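Local atomic coordinates of inactive Zymogen C11 Protease (Parabacteroides distasonis, PDB entry 6MZO), a protein that is probably a clostripain-like cysteine protease of peptidase family C11, captured here as an inactive zymogen. Residues V302-A311 with Y322-L331. Numbering follows the deposited sequence.
Sequences VIYKATTPKA and YLPVNKYSGL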
ATOM      1  N   VAL A 302       0.889   2.352 -14.324  1.00 23.91           N
ATOM      2  CA  VAL A 302       1.455   1.228 -13.577  1.00 21.19           C
ATOM      3  C   VAL A 302       2.873   0.998 -14.182  1.00 27.25           C
ATOM      4  O   VAL A 302       3.017   0.332 -15.258  1.00 27.34           O
ATOM      5  CB  VAL A 302       0.583   0.025 -13.650  1.00 21.67           C
ATOM      6  CG1 VAL A 302       1.246  -1.150 -12.846  1.00 24.71           C
ATOM      7  CG2 VAL A 302      -0.838   0.297 -13.040  1.00 25.77           C
ATOM      8  N   ILE A 303       3.907   1.568 -13.565  1.00 24.66           N
ATOM      9  CA  ILE A 303       5.200   1.618 -14.218  1.00 26.96           C
ATOM     10  C   ILE A 303       6.016   0.372 -14.008  1.00 24.27           C
ATOM     11  O   ILE A 303       6.955   0.128 -14.791  1.00 27.45           O
ATOM     12  CB  ILE A 303       6.057   2.865 -13.816  1.00 27.31           C
ATOM     13  CG1 ILE A 303       6.364   2.832 -12.303  1.00 25.24           C
ATOM     14  CG2 ILE A 303       5.298   4.111 -14.288  1.00 29.72           C
ATOM     15  CD1 ILE A 303       7.540   3.800 -11.975  1.00 30.95           C
ATOM     16  N   TYR A 304       5.641  -0.422 -12.988  1.00 23.19           N
ATOM     17  CA  TYR A 304       6.259  -1.722 -12.767  1.00 23.77           C
ATOM     18  C   TYR A 304       5.224  -2.594 -12.134  1.00 23.27           C
ATOM     19  O   TYR A 304       4.484  -2.124 -11.250  1.00 25.42           O
ATOM     20  CB  TYR A 304       7.496  -1.592 -11.865  1.00 24.46           C
ATOM     21  CG  TYR A 304       8.109  -2.959 -11.577  1.00 25.04           C
ATOM     22  CD1 TYR A 304       9.032  -3.536 -12.439  1.00 30.44           C
ATOM     23  CD2 TYR A 304       7.657  -3.700 -10.478  1.00 25.37           C
ATOM     24  CE1 TYR A 304       9.552  -4.775 -12.167  1.00 31.52           C
ATOM     25  CE2 TYR A 304       8.167  -4.979 -10.170  1.00 28.53           C
ATOM     26  CZ  TYR A 304       9.079  -5.513 -11.050  1.00 29.52           C
ATOM     27  OH  TYR A 304       9.678  -6.748 -10.827  1.00 30.98           O
ATOM     28  N   LYS A 305       5.146  -3.863 -12.563  1.00 23.59           N
ATOM     29  CA  LYS A 305       4.303  -4.846 -11.882  1.00 22.36           C
ATOM     30  C   LYS A 305       4.930  -6.221 -12.016  1.00 25.94           C
ATOM     31  O   LYS A 305       5.656  -6.528 -12.992  1.00 28.40           O
ATOM     32  CB  LYS A 305       2.900  -4.849 -12.417  1.00 24.08           C
ATOM     33  CG  LYS A 305       2.809  -5.426 -13.868  1.00 26.57           C
ATOM     34  CD  LYS A 305       1.326  -5.576 -14.281  1.00 29.54           C
ATOM     35  CE  LYS A 305       1.275  -6.230 -15.668  1.00 38.49           C
ATOM     36  NZ  LYS A 305       1.847  -5.291 -16.614  1.00 44.76           N
ATOM     37  N   ALA A 306       4.722  -7.056 -11.019  1.00 23.41           N
ATOM     38  CA  ALA A 306       5.212  -8.408 -11.108  1.00 26.46           C
ATOM     39  C   ALA A 306       4.345  -9.311 -10.271  1.00 26.31           C
ATOM     40  O   ALA A 306       3.819  -8.922  -9.228  1.00 24.24           O
ATOM     41  CB  ALA A 306       6.671  -8.508 -10.670  1.00 25.91           C
ATOM     42  N   THR A 307       4.212 -10.565 -10.736  1.00 26.41           N
ATOM     43  CA  THR A 307       3.498 -11.549  -9.956  1.00 28.71           C
ATOM     44  C   THR A 307       4.093 -12.961 -10.121  1.00 30.75           C
ATOM     45  O   THR A 307       4.623 -13.334 -11.199  1.00 31.44           O
ATOM     46  CB  THR A 307       2.000 -11.619 -10.367  1.00 30.65           C
ATOM     47  OG1 THR A 307       1.328 -12.576  -9.553  1.00 27.01           O
ATOM     48  CG2 THR A 307       1.861 -12.049 -11.894  1.00 29.74           C
ATOM     49  N   THR A 308       3.946 -13.750  -9.066  1.00 27.11           N
ATOM     50  CA  THR A 308       4.213 -15.189  -9.114  1.00 30.01           C
ATOM     51  C   THR A 308       3.004 -15.902  -9.766  1.00 31.63           C
ATOM     52  O   THR A 308       1.984 -15.264 -10.006  1.00 29.42           O
ATOM     53  CB  THR A 308       4.457 -15.729  -7.671  1.00 31.39           C
ATOM     54  OG1 THR A 308       3.401 -15.295  -6.823  1.00 29.94           O
ATOM     55  CG2 THR A 308       5.792 -15.183  -7.086  1.00 28.92           C
ATOM     56  N   PRO A 309       3.115 -17.222 -10.009  1.00 33.85           N
ATOM     57  CA  PRO A 309       1.973 -17.942 -10.589  1.00 32.99           C
ATOM     58  C   PRO A 309       0.723 -17.945  -9.697  1.00 33.87           C
ATOM     59  O   PRO A 309      -0.385 -17.832 -10.232  1.00 34.11           O
ATOM     60  CB  PRO A 309       2.526 -19.352 -10.778  1.00 36.45           C
ATOM     61  CG  PRO A 309       3.964 -19.179 -10.888  1.00 35.93           C
ATOM     62  CD  PRO A 309       4.283 -18.103  -9.884  1.00 32.53           C
ATOM     63  N   LYS A 310       0.895 -17.943  -8.371  1.00 34.24           N
ATOM     64  CA  LYS A 310      -0.238 -17.841  -7.449  1.00 33.73           C
ATOM     65  C   LYS A 310      -0.097 -16.713  -6.477  1.00 35.33           C
ATOM     66  O   LYS A 310       1.019 -16.207  -6.298  1.00 33.62           O
ATOM     67  CB  LYS A 310      -0.363 -19.129  -6.663  1.00 33.41           C
ATOM     68  CG  LYS A 310      -0.625 -20.345  -7.644  1.00 48.88           C
ATOM     69  CD  LYS A 310      -1.122 -21.657  -7.008  1.00 53.09           C
ATOM     70  CE  LYS A 310      -1.141 -22.829  -8.050  1.00 53.30           C
ATOM     71  NZ  LYS A 310      -1.963 -22.468  -9.262  1.00 53.54           N
ATOM     72  N   ALA A 311      -1.231 -16.365  -5.871  1.00 30.65           N
ATOM     73  CA  ALA A 311      -1.308 -15.371  -4.802  1.00 30.56           C
ATOM     74  C   ALA A 311      -1.663 -16.122  -3.531  1.00 32.16           C
ATOM     75  O   ALA A 311      -2.451 -17.104  -3.558  1.00 33.64           O
ATOM     76  CB  ALA A 311      -2.357 -14.281  -5.118  1.00 28.53           C
ATOM     77  N   TYR A 322      -3.928 -20.709  -1.657  1.00 49.36           N
ATOM     78  CA  TYR A 322      -3.154 -20.207  -2.786  1.00 47.45           C
ATOM     79  C   TYR A 322      -4.065 -20.263  -3.976  1.00 44.91           C
ATOM     80  O   TYR A 322      -4.620 -21.300  -4.287  1.00 48.06           O
ATOM     81  CB  TYR A 322      -1.876 -21.006  -3.042  1.00 51.53           C
ATOM     82  CG  TYR A 322      -0.860 -20.895  -1.932  1.00 57.07           C
ATOM     83  CD1 TYR A 322      -0.950 -21.703  -0.806  1.00 63.66           C
ATOM     84  CD2 TYR A 322       0.182 -19.976  -2.006  1.00 54.98           C
ATOM     85  CE1 TYR A 322      -0.029 -21.605   0.223  1.00 65.77           C
ATOM     86  CE2 TYR A 322       1.123 -19.866  -0.980  1.00 59.21           C
ATOM     87  CZ  TYR A 322       1.009 -20.679   0.137  1.00 64.19           C
ATOM     88  OH  TYR A 322       1.926 -20.592   1.168  1.00 65.41           O
ATOM     89  N   LEU A 323      -4.228 -19.134  -4.638  1.00 39.11           N
ATOM     90  CA  LEU A 323      -5.117 -19.036  -5.774  1.00 36.74           C
ATOM     91  C   LEU A 323      -4.308 -18.587  -6.983  1.00 37.10           C
ATOM     92  O   LEU A 323      -3.430 -17.760  -6.878  1.00 35.94           O
ATOM     93  CB  LEU A 323      -6.263 -18.018  -5.478  1.00 38.96           C
ATOM     94  CG  LEU A 323      -7.199 -18.373  -4.322  1.00 42.54           C
ATOM     95  CD1 LEU A 323      -8.211 -17.228  -4.114  1.00 41.77           C
ATOM     96  CD2 LEU A 323      -7.954 -19.659  -4.563  1.00 46.51           C
ATOM     97  N   PRO A 324      -4.640 -19.077  -8.165  1.00 34.71           N
ATOM     98  CA  PRO A 324      -3.983 -18.779  -9.447  1.00 35.42           C
ATOM     99  C   PRO A 324      -4.170 -17.326  -9.880  1.00 34.81           C
ATOM    100  O   PRO A 324      -5.262 -16.779  -9.779  1.00 31.27           O
ATOM    101  CB  PRO A 324      -4.664 -19.770 -10.416  1.00 39.13           C
ATOM    102  CG  PRO A 324      -6.051 -19.878  -9.824  1.00 38.20           C
ATOM    103  CD  PRO A 324      -5.734 -20.051  -8.359  1.00 37.29           C
ATOM    104  N   VAL A 325      -3.061 -16.691 -10.271  1.00 32.42           N
ATOM    105  CA  VAL A 325      -3.096 -15.355 -10.873  1.00 29.19           C
ATOM    106  C   VAL A 325      -2.997 -15.587 -12.345  1.00 30.95           C
ATOM    107  O   VAL A 325      -1.901 -15.774 -12.875  1.00 32.68           O
ATOM    108  CB  VAL A 325      -1.950 -14.483 -10.389  1.00 28.29           C
ATOM    109  CG1 VAL A 325      -1.975 -13.125 -11.125  1.00 29.10           C
ATOM    110  CG2 VAL A 325      -2.143 -14.237  -8.895  1.00 28.48           C
ATOM    111  N   ASN A 326      -4.173 -15.656 -12.988  1.00 34.00           N
ATOM    112  CA  ASN A 326      -4.225 -15.908 -14.420  1.00 35.93           C
ATOM    113  C   ASN A 326      -4.241 -14.611 -15.234  1.00 34.94           C
ATOM    114  O   ASN A 326      -3.824 -14.624 -16.382  1.00 39.66           O
ATOM    115  CB  ASN A 326      -5.453 -16.758 -14.797  1.00 39.16           C
ATOM    116  CG  ASN A 326      -5.459 -18.140 -14.139  1.00 48.10           C
ATOM    117  OD1 ASN A 326      -6.492 -18.590 -13.629  1.00 51.55           O
ATOM    118  ND2 ASN A 326      -4.310 -18.811 -14.131  1.00 49.58           N
ATOM    119  N   LYS A 327      -4.707 -13.502 -14.644  1.00 30.47           N
ATOM    120  CA  LYS A 327      -4.730 -12.166 -15.279  1.00 29.39           C
ATOM    121  C   LYS A 327      -4.157 -11.218 -14.272  1.00 31.73           C
ATOM    122  O   LYS A 327      -4.559 -11.276 -13.116  1.00 30.84           O
ATOM    123  CB  LYS A 327      -6.138 -11.702 -15.660  1.00 30.76           C
ATOM    124  CG  LYS A 327      -6.709 -12.628 -16.823  1.00 29.74           C
ATOM    125  CD  LYS A 327      -8.098 -12.219 -17.167  1.00 35.40           C
ATOM    126  CE  LYS A 327      -8.635 -13.128 -18.297  1.00 44.72           C
ATOM    127  NZ  LYS A 327     -10.077 -12.815 -18.553  1.00 50.59           N
ATOM    128  N   TYR A 328      -3.230 -10.355 -14.678  1.00 27.15           N
ATOM    129  CA  TYR A 328      -2.598  -9.518 -13.638  1.00 25.10           C
ATOM    130  C   TYR A 328      -2.308  -8.154 -14.197  1.00 22.70           C
ATOM    131  O   TYR A 328      -1.334  -8.002 -15.005  1.00 27.79           O
ATOM    132  CB  TYR A 328      -1.300 -10.202 -13.156  1.00 24.34           C
ATOM    133  CG  TYR A 328      -0.635  -9.400 -12.076  1.00 24.51           C
ATOM    134  CD1 TYR A 328      -1.248  -9.275 -10.876  1.00 23.73           C
ATOM    135  CD2 TYR A 328       0.624  -8.771 -12.275  1.00 25.09           C
ATOM    136  CE1 TYR A 328      -0.704  -8.495  -9.844  1.00 21.07           C
ATOM    137  CE2 TYR A 328       1.200  -7.998 -11.234  1.00 25.55           C
ATOM    138  CZ  TYR A 328       0.521  -7.883 -10.044  1.00 23.30           C
ATOM    139  OH  TYR A 328       1.015  -7.114  -9.027  1.00 23.45           O
ATOM    140  N   SER A 329      -3.111  -7.135 -13.796  1.00 23.70           N
ATOM    141  CA  SER A 329      -2.867  -5.763 -14.310  1.00 24.19           C
ATOM    142  C   SER A 329      -2.040  -4.892 -13.333  1.00 22.72           C
ATOM    143  O   SER A 329      -1.572  -3.796 -13.677  1.00 25.71           O
ATOM    144  CB  SER A 329      -4.235  -5.104 -14.637  1.00 25.69           C
ATOM    145  OG  SER A 329      -4.929  -4.831 -13.419  1.00 26.59           O
ATOM    146  N   GLY A 330      -1.810  -5.424 -12.125  1.00 22.55           N
ATOM    147  CA  GLY A 330      -1.054  -4.700 -11.079  1.00 22.26           C
ATOM    148  C   GLY A 330      -1.969  -3.825 -10.234  1.00 22.71           C
ATOM    149  O   GLY A 330      -1.528  -3.261  -9.269  1.00 22.63           O
ATOM    150  N   LEU A 331      -3.277  -3.744 -10.585  1.00 20.37           N
ATOM    151  CA  LEU A 331      -4.215  -2.968  -9.746  1.00 18.16           C
ATOM    152  C   LEU A 331      -5.471  -3.813  -9.506  1.00 18.56           C
ATOM    153  O   LEU A 331      -5.961  -4.445 -10.405  1.00 22.00           O
ATOM    154  CB  LEU A 331      -4.661  -1.640 -10.384  1.00 20.05           C
ATOM    155  CG  LEU A 331      -3.547  -0.545 -10.348  1.00 20.31           C
ATOM    156  CD1 LEU A 331      -4.069   0.656 -11.153  1.00 20.85           C
ATOM    157  CD2 LEU A 331      -3.317  -0.154  -8.943  1.00 18.65           C
TER
HETATM  158  O   HOH W   1       0.726 -15.394 -12.602  1.00 36.69           O
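Ala311 and Leu323 bond through both their backbone amides: Ala311 N donates to Leu323 O at 2.8 Å, and Leu323 N returns a bond to Ala311 O. Next along, Val325 N reaches Pro309 O at 2.9 Å, nearly straight at 169°, flanking the non-hydrogen-bonded pair Lys310-Pro324, where proline suits because no amide hydrogen is needed. Past Val325 the backbones part, and a water donates to both Thr308 O and Val325 O, the latter at 2.7 Å. Thr308 O also accepts Thr307 OG1 on a lone pair, so one carbonyl serves two donors. That hydroxyl lies anti to its own amide nitrogen (chi1 -179°), while the methyl CG2 packs on Tyr328 CD2 at 3.5 Å. Thr307 CB sits over the ring centre, 3.7 Å from the Tyr328 centroid, a CH-pi contact; the opposite ring face lies against Gly330 N. The Tyr328 hydroxyl bonds Ile227 O on the neighbouring strand. A leucine in place of Tyr328 would probably leave Ile227 O without this bond and Thr307 without its flat partner. Gly330 suits its positive phi, and a side chain would crowd Lys305 CB. The arrangement is an antiparallel beta hairpin, 310-313 with 321-324, whose returning loop packs along edge strand 302-307 of the large mixed sheet of this clan CD protease.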